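Local coordinates for GST N-terminal domain-containing protein (Pseudomonas syringae pv. tomato, PDB 3IC8) that is of unknown function but resembles glutathione S-transferases, joining a thioredoxin-like N-terminal part to a helical GST-type C-terminal part, at residues R281-L286 against H297-R302; P244-I249 against L276-R281. All coordinates share one frame; numbering follows the deposited sequence.

The two contacts illustrate how neighbouring strands of one sheet are joined by backbone hydrogen bonds while a loop packs against the end of one of them. Contact 1 pairs strands 284-290 and 296-300 of a hairpin; contact 2 lays the loop 244-249 against the end of strand 272-279, the next neighbour in the sheet. Their centres lie about 9 Å apart, and Arg281, in the turn between strands 272-279 and 284-290, belongs to both. Probable hydrogen bonds join them directly, from Ile285 N to Phe278 O at 2.9 Å and from Met277 N to Ile285 O at 2.7 Å.

Contact 1 of 2, residues R281-L286 against H297-R302; sequences REELIL and HVHFPR
Leu284 and Leu286 pair with Phe300 and Val298 as the hydrogen-bonded positions of an antiparallel beta hairpin, with Ile285 and His299 facing each other as the non-hydrogen-bonded pair between them. The tight part of the contact is this strand pairing. Leu284 N gives its hydrogen to Phe300 O at 2.7 Å, and Leu286 O takes that of Val298 N at an equal length. On the face bearing the two leucines, Leu286 CD1 approaches Phe300 CE2 at 4.3 Å while CD2 rests against Val298 CB; Ile262 of strand 259-264 touches both Leu284 and Phe300.

On the other face, Ile285 and His299 run side by side. With CG2 anti to the backbone N, Ile285 sets this methyl over the imidazole face, a CH-pi contact 4.1 Å from the ring centroid. Tyr63 stacks on the same histidine, whose NE2 is hydrogen-bonded to Asp61 OD1, tying the hairpin to strand 61-63.

At the hairpin's open end, away from its own turn, the contact loosens toward solvent, and the CB atoms of exposed Arg281 and Glu282 point away from segment 297-302. Leu284 CD2 lies over one face of the Arg302 guanidinium, the two side chains crossing at about a right angle; Arg302 also forms a salt bridge with Asp250. Glu283 instead reaches back on an extended chain: its OE2 accepts a 2.8 Å bond from His299 ND1, arriving 49° out of the carboxylate plane.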
# COMPACT_ATOMS: atom_id res chain seq x y z
N ARG A 281 -17.47 3.40 39.06
CA ARG A 281 -16.62 2.25 38.79
C ARG A 281 -15.43 2.57 37.91
O ARG A 281 -14.34 2.12 38.14
CB ARG A 281 -17.45 1.19 38.10
CG ARG A 281 -18.32 0.40 38.99
CD ARG A 281 -19.45 -0.22 38.20
NE ARG A 281 -20.49 -0.79 39.04
CZ ARG A 281 -21.35 -0.08 39.76
NH1 ARG A 281 -21.31 1.23 39.76
NH2 ARG A 281 -22.26 -0.70 40.48
N GLU A 282 -15.68 3.37 36.89
CA GLU A 282 -14.67 3.81 35.99
C GLU A 282 -14.24 5.24 36.21
O GLU A 282 -13.29 5.67 35.62
CB GLU A 282 -15.21 3.68 34.59
CG GLU A 282 -15.49 2.29 34.18
CD GLU A 282 -14.25 1.48 33.89
OE1 GLU A 282 -13.21 2.05 33.58
OE2 GLU A 282 -14.30 0.25 33.98
N GLU A 283 -14.95 5.99 37.03
CA GLU A 283 -14.77 7.43 37.02
C GLU A 283 -14.89 8.20 38.31
O GLU A 283 -15.69 7.90 39.15
CB GLU A 283 -15.77 8.01 36.03
CG GLU A 283 -15.35 9.25 35.37
CD GLU A 283 -16.36 9.71 34.37
OE1 GLU A 283 -17.50 9.27 34.41
OE2 GLU A 283 -16.01 10.52 33.53
N LEU A 284 -14.11 9.25 38.43
CA LEU A 284 -14.30 10.26 39.43
C LEU A 284 -14.44 11.61 38.77
O LEU A 284 -13.68 11.95 37.92
CB LEU A 284 -13.14 10.29 40.39
CG LEU A 284 -12.72 9.00 41.05
CD1 LEU A 284 -11.29 9.02 41.27
CD2 LEU A 284 -13.41 8.88 42.31
N ILE A 285 -15.42 12.39 39.18
CA ILE A 285 -15.63 13.71 38.62
C ILE A 285 -15.49 14.84 39.62
O ILE A 285 -16.05 14.81 40.68
CB ILE A 285 -16.98 13.81 37.99
CG1 ILE A 285 -17.25 12.59 37.16
CG2 ILE A 285 -17.03 14.96 37.10
CD1 ILE A 285 -18.33 12.77 36.24
N LEU A 286 -14.77 15.85 39.25
CA LEU A 286 -14.54 16.86 40.20
C LEU A 286 -14.83 18.21 39.58
O LEU A 286 -14.55 18.45 38.44
CB LEU A 286 -13.14 16.65 40.74
CG LEU A 286 -12.25 17.72 41.26
CD1 LEU A 286 -10.91 17.12 41.52
CD2 LEU A 286 -12.18 18.73 40.19
N HIS A 297 -15.82 20.58 34.95
CA HIS A 297 -15.82 19.26 35.52
C HIS A 297 -14.61 18.53 34.98
O HIS A 297 -14.41 18.50 33.80
CB HIS A 297 -17.04 18.49 35.09
CG HIS A 297 -18.25 18.72 35.93
ND1 HIS A 297 -18.33 19.72 36.86
CD2 HIS A 297 -19.43 18.07 35.96
CE1 HIS A 297 -19.51 19.68 37.44
NE2 HIS A 297 -20.19 18.68 36.91
N VAL A 298 -13.82 17.93 35.87
CA VAL A 298 -12.64 17.19 35.49
C VAL A 298 -12.76 15.72 35.85
O VAL A 298 -13.09 15.37 36.94
CB VAL A 298 -11.43 17.79 36.15
CG1 VAL A 298 -10.18 17.18 35.64
CG2 VAL A 298 -11.39 19.22 35.91
N HIS A 299 -12.49 14.86 34.89
CA HIS A 299 -12.72 13.45 35.06
C HIS A 299 -11.46 12.63 35.13
O HIS A 299 -10.58 12.78 34.33
CB HIS A 299 -13.60 12.91 33.95
CG HIS A 299 -14.74 13.78 33.60
ND1 HIS A 299 -16.03 13.31 33.56
CD2 HIS A 299 -14.80 15.06 33.20
CE1 HIS A 299 -16.83 14.28 33.18
NE2 HIS A 299 -16.10 15.35 32.96
N PHE A 300 -11.40 11.76 36.12
CA PHE A 300 -10.26 10.91 36.37
C PHE A 300 -10.72 9.50 36.54
O PHE A 300 -11.76 9.26 37.04
CB PHE A 300 -9.59 11.27 37.67
CG PHE A 300 -9.02 12.61 37.70
CD1 PHE A 300 -7.81 12.86 37.16
CD2 PHE A 300 -9.67 13.63 38.31
CE1 PHE A 300 -7.30 14.08 37.21
CE2 PHE A 300 -9.15 14.84 38.36
CZ PHE A 300 -7.96 15.07 37.82
N PRO A 301 -9.90 8.57 36.13
CA PRO A 301 -10.14 7.16 36.38
C PRO A 301 -9.82 6.77 37.80
O PRO A 301 -9.05 7.42 38.44
CB PRO A 301 -9.18 6.50 35.43
CG PRO A 301 -8.17 7.45 35.20
CD PRO A 301 -8.73 8.77 35.29
N ARG A 302 -10.38 5.69 38.29
CA ARG A 302 -9.93 5.19 39.56
C ARG A 302 -8.48 4.75 39.49
O ARG A 302 -7.72 5.01 40.38
CB ARG A 302 -10.79 4.05 40.06
CG ARG A 302 -12.22 4.36 40.28
CD ARG A 302 -12.79 3.40 41.25
NE ARG A 302 -13.76 4.00 42.16
CZ ARG A 302 -13.46 4.71 43.23
NH1 ARG A 302 -12.23 4.96 43.56
NH2 ARG A 302 -14.42 5.19 43.97

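Contact 2 of 2, residues P244-I249 against L276-R281; sequences PDETFI and LMFTGR
Two phenyl rings, Phe278 and Phe248, receive the opposing segment in different ways. Over one face of Phe278 lies the pyrrolidine of Pro244, its CG 3.9 Å from the ring centroid and 15° off the normal, a CH-pi contact displaced toward the rim. Pro244 CB comes closer still to one corner, 3.5 Å from Phe278 CE1. At the edge of the same ring, in its plane, stands Glu246 OE2, 3.9 Å from Phe278 CZ, with the carboxylate turned 75° from the ring.

One face of Phe248 is met chiefly by backbone. The peptide joining Gly280 to Arg281 passes there, with Arg281 N 4.2 Å above the ring centre and Gly280 C nearer the rim. Phe248 CG is anti to its backbone N (chi1 178°), and from there the ring brings CD2 to 3.4 Å from Thr279 O. Thr279 OG1 is near CE2, but its strongest polar partner is Asp250.

Arg281 sends an extended chain from CG to NE back toward the loop, where Phe248 CD1 lies over one face of its guanidinium and Thr247 O sits at the edge, in plane, weakly bonded to NH1. A salt bridge to Glu246 is modelled, but OE1 and NH1 are placed implausibly close, leaving its exact geometry, and that of the weak bond from NH1, doubtful. The loop thus packs across the end of a strand that carries a classic beta bulge, in which selenomethionine Met277 and Phe278 together face Ile285 of strand 284-290.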
# COMPACT_ATOMS: atom_id res chain seq x y z
N PRO A 244 -23.29 10.98 35.48
CA PRO A 244 -23.79 9.64 35.21
C PRO A 244 -24.80 9.23 36.25
O PRO A 244 -24.75 9.68 37.37
CB PRO A 244 -22.54 8.80 35.33
CG PRO A 244 -21.49 9.69 35.06
CD PRO A 244 -21.84 10.98 35.61
N ASP A 245 -25.73 8.38 35.88
CA ASP A 245 -26.78 8.03 36.80
C ASP A 245 -26.45 6.81 37.59
O ASP A 245 -27.26 6.34 38.35
CB ASP A 245 -28.12 7.86 36.09
CG ASP A 245 -28.03 6.97 34.91
OD1 ASP A 245 -29.01 6.89 34.17
OD2 ASP A 245 -26.98 6.34 34.72
N GLU A 246 -25.24 6.31 37.44
CA GLU A 246 -24.82 5.10 38.10
C GLU A 246 -24.79 5.27 39.61
O GLU A 246 -24.50 6.33 40.10
CB GLU A 246 -23.45 4.72 37.58
CG GLU A 246 -22.54 4.12 38.59
CD GLU A 246 -21.24 3.67 37.99
OE1 GLU A 246 -20.60 2.81 38.59
OE2 GLU A 246 -20.86 4.17 36.93
N THR A 247 -25.11 4.21 40.32
CA THR A 247 -25.12 4.25 41.77
C THR A 247 -23.97 3.41 42.27
O THR A 247 -23.80 2.29 41.88
CB THR A 247 -26.40 3.65 42.32
OG1 THR A 247 -26.61 2.38 41.72
CG2 THR A 247 -27.56 4.51 41.97
N PHE A 248 -23.16 4.00 43.12
CA PHE A 248 -21.96 3.34 43.54
C PHE A 248 -21.65 3.79 44.93
O PHE A 248 -21.87 4.93 45.25
CB PHE A 248 -20.85 3.76 42.58
CG PHE A 248 -19.51 3.22 42.90
CD1 PHE A 248 -19.23 1.91 42.71
CD2 PHE A 248 -18.51 4.04 43.32
CE1 PHE A 248 -17.99 1.44 42.97
CE2 PHE A 248 -17.30 3.58 43.58
CZ PHE A 248 -17.03 2.29 43.41
N ILE A 249 -21.10 2.90 45.73
CA ILE A 249 -20.64 3.30 47.03
C ILE A 249 -19.15 3.27 47.01
O ILE A 249 -18.56 2.27 46.75
CB ILE A 249 -21.07 2.33 48.13
CG1 ILE A 249 -22.56 2.02 48.03
CG2 ILE A 249 -20.76 2.91 49.48
CD1 ILE A 249 -22.86 0.55 48.16
N LEU A 276 -15.99 16.88 44.77
CA LEU A 276 -16.23 15.62 44.16
C LEU A 276 -17.66 15.60 43.76
O LEU A 276 -18.51 15.77 44.58
CB LEU A 276 -16.00 14.55 45.21
CG LEU A 276 -15.90 13.12 44.74
CD1 LEU A 276 -17.22 12.52 44.69
CD2 LEU A 276 -15.26 13.03 43.39
N MSE A 277 -17.92 15.40 42.50
CA MSE A 277 -19.28 15.36 42.04
C MSE A 277 -19.81 13.97 41.76
O MSE A 277 -20.99 13.75 41.81
CB MSE A 277 -19.39 16.24 40.81
CG MSE A 277 -18.90 17.63 41.09
SE MSE A 277 -20.20 18.73 41.96
CE MSE A 277 -21.54 18.47 40.67
N PHE A 278 -18.93 13.05 41.42
CA PHE A 278 -19.33 11.70 41.12
C PHE A 278 -18.20 10.75 41.40
O PHE A 278 -17.07 11.04 41.11
CB PHE A 278 -19.72 11.63 39.66
CG PHE A 278 -20.02 10.26 39.16
CD1 PHE A 278 -21.29 9.78 39.15
CD2 PHE A 278 -19.03 9.46 38.67
CE1 PHE A 278 -21.56 8.56 38.69
CE2 PHE A 278 -19.31 8.24 38.20
CZ PHE A 278 -20.57 7.80 38.22
N THR A 279 -18.53 9.62 41.98
CA THR A 279 -17.60 8.53 42.17
C THR A 279 -18.25 7.31 41.57
O THR A 279 -19.38 7.02 41.83
CB THR A 279 -17.24 8.32 43.63
OG1 THR A 279 -16.33 7.24 43.74
CG2 THR A 279 -18.43 7.96 44.40
N GLY A 280 -17.51 6.61 40.74
CA GLY A 280 -18.05 5.54 39.94
C GLY A 280 -17.05 4.45 39.72
O GLY A 280 -15.95 4.56 40.16
N ARG A 281 -17.47 3.40 39.06
CA ARG A 281 -16.62 2.25 38.79
C ARG A 281 -15.43 2.57 37.91
O ARG A 281 -14.34 2.12 38.14
CB ARG A 281 -17.45 1.19 38.10
CG ARG A 281 -18.32 0.40 38.99
CD ARG A 281 -19.45 -0.22 38.20
NE ARG A 281 -20.49 -0.79 39.04
CZ ARG A 281 -21.35 -0.08 39.76
NH1 ARG A 281 -21.31 1.23 39.76
NH2 ARG A 281 -22.26 -0.70 40.48